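Side-chain contacts in DNA polymerase III subunit beta (Deinococcus radiodurans, PDB 4TRT), which probably tethers DNA polymerases and other proteins to DNA as a ring-shaped head-to-tail homodimer, giving replication its processivity: residues D237-R240 and V241-K244; N316-H319 and V320-L324. All coordinates share one frame; numbering follows the deposited sequence.

Contact 1 (D237-R240 and V241-K244); sequences DYER and VIPK
Lys244 NZ reaches back to Glu239 from the far side of a turn. Lys244 NZ lies 2.8 Å from Glu239 O and makes a long salt bridge to Glu239 OE1 at 3.6 Å. NZ also gives a hydrogen bond to Ile242 O. The bend at chi2 of Lys244 (68°) curls the chain back along its own backbone. Its side chain crosses that of Glu239 at about a right angle. Ile242 CD1 meets two neighbours, roughly at right angles to each other. Ile242 CD1 lies 4.1 Å from Tyr238 CD1, at the ring edge and near its plane, and Glu239 OE1 is 3.8 Å from Ile242 CD1. Tyr238 and Ile242 run side by side and point the same way. The frame is a short 3-10 turn in the loop between strands 224-229 and 248-253. Val241 N donates a hydrogen bond to Tyr238 O at 3.1 Å, and Ile242 N donates one to Glu239 O at 3.2 Å. These two i to i+3 bonds make the turn 3-10. Before the turn, Asp237 OD1 takes a weak bond from Glu239 N. Further out, Tyr238 OH is hydrogen-bonded to Glu159 and Arg166. Ile177 of strand 175-181 packs against both Tyr238 and Ile242.

Contact 2 (N316-H319 and V320-L324); sequences NARH and VLDAL
With CG anti to their own carbonyl carbons, His319 (chi1 -65°) and Asp322 (chi1 -73°) send their side chains the same way along one flank of the helix. His319 CD2 comes 4.0 Å from Asp322 OD2, and the ring and carboxylate planes are only 20° apart. The carboxylate also bends back over the preceding turn, where Asp322 CG lies 3.3 Å from Arg318 O. The amide of Asn316 covers one face of the imidazole. Asn316 ND2 stands 3.5 Å above the His319 ring plane, over the ring centre. Asn316 is the N-cap of helix 317-324. Asn316 OD1 accepts weak bonds from Arg318 N at 3.0 Å and His319 N at 3.4 Å, and a further bond from Asn274. The first helical turns follow: Val320 N donates a hydrogen bond to Asn316 O at 2.9 Å, and Leu321, Asp322 and Ala323 continue the i to i+4 pattern. Asp322 OD2 forms a salt bridge with Arg174, and the His319 side chain also touches Arg174. Were Asp322 cut back to an alanine, Arg174 would probably lose this charged mate and His319 the carboxylate beside it. Val320 and Leu321 pack on Val261 of helix 254-265, Val320 also meets Phe278 of strand 275-281, and Ala323 rests on Ala355 and Met357 of strand 353-357.

In the fold
Along the chain, contact 1 comes first. It closes a turn in the loop that leads from strand 224-229 to strand 248-253. Helix 254-265 and strands 275-281, 284-290, 294-301 and 303-306 follow. Strand 310-316 then runs into contact 2, which spans helix 317-324 from its N-cap. The two contacts are in series, neither nested nor crossed, with centres about 19 Å apart and no touch between them. Both belong, at least in the main, to the C-terminal domain region. Strand 353-357 of the nine-stranded sheet links them: Val356 meets contact 1, while Ala355 and Met357 meet contact 2. Contact 1 thus lies against this sheet, and contact 2 joins it to helix 254-265 and the four-stranded sheet.

Contact 1 (D237-R240 and V241-K244)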
loop_
_atom_site.group_PDB
_atom_site.type_symbol
_atom_site.label_atom_id
_atom_site.label_comp_id
_atom_site.label_asym_id
_atom_site.label_seq_id
_atom_site.Cartn_x
_atom_site.Cartn_y
_atom_site.Cartn_z
ATOM N N ASP A 237 -22.476 32.898 3.859
ATOM C CA ASP A 237 -21.888 33.588 5.005
ATOM C C ASP A 237 -21.574 32.589 6.130
ATOM O O ASP A 237 -22.363 32.397 7.044
ATOM C CB ASP A 237 -22.816 34.708 5.489
ATOM C CG ASP A 237 -22.181 35.582 6.576
ATOM O OD1 ASP A 237 -20.990 35.397 6.881
ATOM O OD2 ASP A 237 -22.879 36.457 7.138
ATOM N N TYR A 238 -20.409 31.961 6.037
ATOM C CA TYR A 238 -19.928 30.999 7.046
ATOM C C TYR A 238 -19.683 31.626 8.430
ATOM O O TYR A 238 -19.696 30.905 9.428
ATOM C CB TYR A 238 -18.652 30.278 6.556
ATOM C CG TYR A 238 -17.493 31.209 6.300
ATOM C CD1 TYR A 238 -16.621 31.561 7.318
ATOM C CD2 TYR A 238 -17.278 31.748 5.039
ATOM C CE1 TYR A 238 -15.573 32.432 7.104
ATOM C CE2 TYR A 238 -16.220 32.610 4.806
ATOM C CZ TYR A 238 -15.376 32.957 5.839
ATOM O OH TYR A 238 -14.344 33.837 5.636
ATOM N N GLU A 239 -19.470 32.950 8.497
ATOM C CA GLU A 239 -19.287 33.641 9.782
ATOM C C GLU A 239 -20.447 33.390 10.719
ATOM O O GLU A 239 -20.251 33.300 11.930
ATOM C CB GLU A 239 -19.160 35.163 9.620
ATOM C CG GLU A 239 -17.833 35.640 9.063
ATOM C CD GLU A 239 -16.658 35.331 9.973
ATOM O OE1 GLU A 239 -16.852 35.196 11.204
ATOM O OE2 GLU A 239 -15.537 35.225 9.441
ATOM N N ARG A 240 -21.650 33.298 10.153
ATOM C CA ARG A 240 -22.869 33.121 10.939
ATOM C C ARG A 240 -22.886 31.816 11.728
ATOM O O ARG A 240 -23.556 31.745 12.740
ATOM C CB ARG A 240 -24.142 33.162 10.052
ATOM C CG ARG A 240 -24.439 34.471 9.327
ATOM C CD ARG A 240 -25.886 34.519 8.832
ATOM N NE ARG A 240 -26.845 34.875 9.887
ATOM C CZ ARG A 240 -28.169 34.901 9.721
ATOM N NH1 ARG A 240 -28.705 34.557 8.552
ATOM N NH2 ARG A 240 -28.968 35.262 10.730
ATOM N N VAL A 241 -22.174 30.790 11.265
ATOM C CA VAL A 241 -22.177 29.492 11.960
ATOM C C VAL A 241 -20.957 29.289 12.876
ATOM O O VAL A 241 -20.824 28.225 13.505
ATOM C CB VAL A 241 -22.314 28.303 10.969
ATOM C CG1 VAL A 241 -23.598 28.425 10.142
ATOM C CG2 VAL A 241 -21.094 28.171 10.059
ATOM N N ILE A 242 -20.089 30.306 12.967
ATOM C CA ILE A 242 -18.938 30.279 13.884
ATOM C C ILE A 242 -19.360 30.818 15.253
ATOM O O ILE A 242 -19.819 31.948 15.358
ATOM C CB ILE A 242 -17.756 31.131 13.368
ATOM C CG1 ILE A 242 -17.255 30.630 12.028
ATOM C CG2 ILE A 242 -16.578 31.083 14.334
ATOM C CD1 ILE A 242 -16.152 31.491 11.440
ATOM N N PRO A 243 -19.193 30.014 16.316
ATOM C CA PRO A 243 -19.636 30.453 17.647
ATOM C C PRO A 243 -18.720 31.523 18.249
ATOM O O PRO A 243 -17.512 31.393 18.181
ATOM C CB PRO A 243 -19.574 29.162 18.470
ATOM C CG PRO A 243 -18.507 28.356 17.813
ATOM C CD PRO A 243 -18.589 28.670 16.343
ATOM N N LYS A 244 -19.291 32.577 18.816
ATOM C CA LYS A 244 -18.500 33.621 19.478
ATOM C C LYS A 244 -18.714 33.659 20.985
ATOM O O LYS A 244 -17.949 34.320 21.675
ATOM C CB LYS A 244 -18.775 35.012 18.895
ATOM C CG LYS A 244 -18.055 35.327 17.605
ATOM C CD LYS A 244 -18.562 34.486 16.452
ATOM C CE LYS A 244 -18.044 34.969 15.090
ATOM N NZ LYS A 244 -19.036 34.661 14.024
#

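Contact 2 (N316-H319 and V320-L324)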
loop_
_atom_site.group_PDB
_atom_site.type_symbol
_atom_site.label_atom_id
_atom_site.label_comp_id
_atom_site.label_asym_id
_atom_site.label_seq_id
_atom_site.Cartn_x
_atom_site.Cartn_y
_atom_site.Cartn_z
ATOM N N ASN A 316 -19.203 13.408 15.961
ATOM C CA ASN A 316 -18.762 12.426 14.961
ATOM C C ASN A 316 -17.234 12.318 15.053
ATOM O O ASN A 316 -16.517 13.259 14.659
ATOM C CB ASN A 316 -19.216 12.906 13.566
ATOM C CG ASN A 316 -18.895 11.933 12.444
ATOM O OD1 ASN A 316 -17.885 11.219 12.454
ATOM N ND2 ASN A 316 -19.758 11.919 11.450
ATOM N N ALA A 317 -16.737 11.182 15.561
ATOM C CA ALA A 317 -15.280 10.982 15.723
ATOM C C ALA A 317 -14.473 11.175 14.428
ATOM O O ALA A 317 -13.342 11.672 14.465
ATOM C CB ALA A 317 -14.976 9.603 16.316
ATOM N N ARG A 318 -15.026 10.777 13.298
ATOM C CA ARG A 318 -14.334 10.956 12.025
ATOM C C ARG A 318 -14.167 12.446 11.711
ATOM O O ARG A 318 -13.105 12.879 11.255
ATOM C CB ARG A 318 -15.070 10.260 10.860
ATOM C CG ARG A 318 -14.389 10.523 9.509
ATOM C CD ARG A 318 -14.965 9.685 8.377
ATOM N NE ARG A 318 -14.872 8.239 8.612
ATOM C CZ ARG A 318 -13.775 7.493 8.449
ATOM N NH1 ARG A 318 -12.623 8.039 8.063
ATOM N NH2 ARG A 318 -13.826 6.183 8.689
ATOM N N HIS A 319 -15.218 13.223 11.953
ATOM C CA HIS A 319 -15.149 14.682 11.762
ATOM C C HIS A 319 -14.206 15.318 12.747
ATOM O O HIS A 319 -13.539 16.293 12.425
ATOM C CB HIS A 319 -16.541 15.305 11.790
ATOM C CG HIS A 319 -17.415 14.841 10.633
ATOM N ND1 HIS A 319 -18.628 15.362 10.374
ATOM C CD2 HIS A 319 -17.191 13.865 9.648
ATOM C CE1 HIS A 319 -19.159 14.750 9.295
ATOM N NE2 HIS A 319 -18.275 13.837 8.849
ATOM N N VAL A 320 -14.107 14.750 13.942
ATOM C CA VAL A 320 -13.164 15.239 14.953
ATOM C C VAL A 320 -11.736 15.073 14.434
ATOM O O VAL A 320 -10.932 16.010 14.490
ATOM C CB VAL A 320 -13.334 14.526 16.319
ATOM C CG1 VAL A 320 -12.132 14.804 17.209
ATOM C CG2 VAL A 320 -14.617 14.975 17.016
ATOM N N LEU A 321 -11.430 13.890 13.922
ATOM C CA LEU A 321 -10.099 13.603 13.404
ATOM C C LEU A 321 -9.792 14.455 12.179
ATOM O O LEU A 321 -8.664 14.953 12.048
ATOM C CB LEU A 321 -9.932 12.118 13.093
ATOM C CG LEU A 321 -9.934 11.209 14.333
ATOM C CD1 LEU A 321 -9.771 9.755 13.928
ATOM C CD2 LEU A 321 -8.850 11.624 15.323
ATOM N N ASP A 322 -10.781 14.644 11.303
ATOM C CA ASP A 322 -10.635 15.566 10.159
ATOM C C ASP A 322 -10.226 16.948 10.667
ATOM O O ASP A 322 -9.286 17.552 10.156
ATOM C CB ASP A 322 -11.954 15.759 9.397
ATOM C CG ASP A 322 -12.364 14.569 8.553
ATOM O OD1 ASP A 322 -11.541 13.701 8.231
ATOM O OD2 ASP A 322 -13.557 14.538 8.170
ATOM N N ALA A 323 -10.964 17.454 11.658
ATOM C CA ALA A 323 -10.771 18.810 12.163
ATOM C C ALA A 323 -9.415 18.976 12.863
ATOM O O ALA A 323 -8.782 20.023 12.738
ATOM C CB ALA A 323 -11.912 19.201 13.099
ATOM N N LEU A 324 -8.985 17.955 13.599
ATOM C CA LEU A 324 -7.706 17.992 14.308
ATOM C C LEU A 324 -6.482 17.810 13.430
ATOM O O LEU A 324 -5.361 18.167 13.840
ATOM C CB LEU A 324 -7.666 16.933 15.410
ATOM C CG LEU A 324 -8.636 17.165 16.554
ATOM C CD1 LEU A 324 -8.566 15.971 17.492
ATOM C CD2 LEU A 324 -8.302 18.469 17.281
#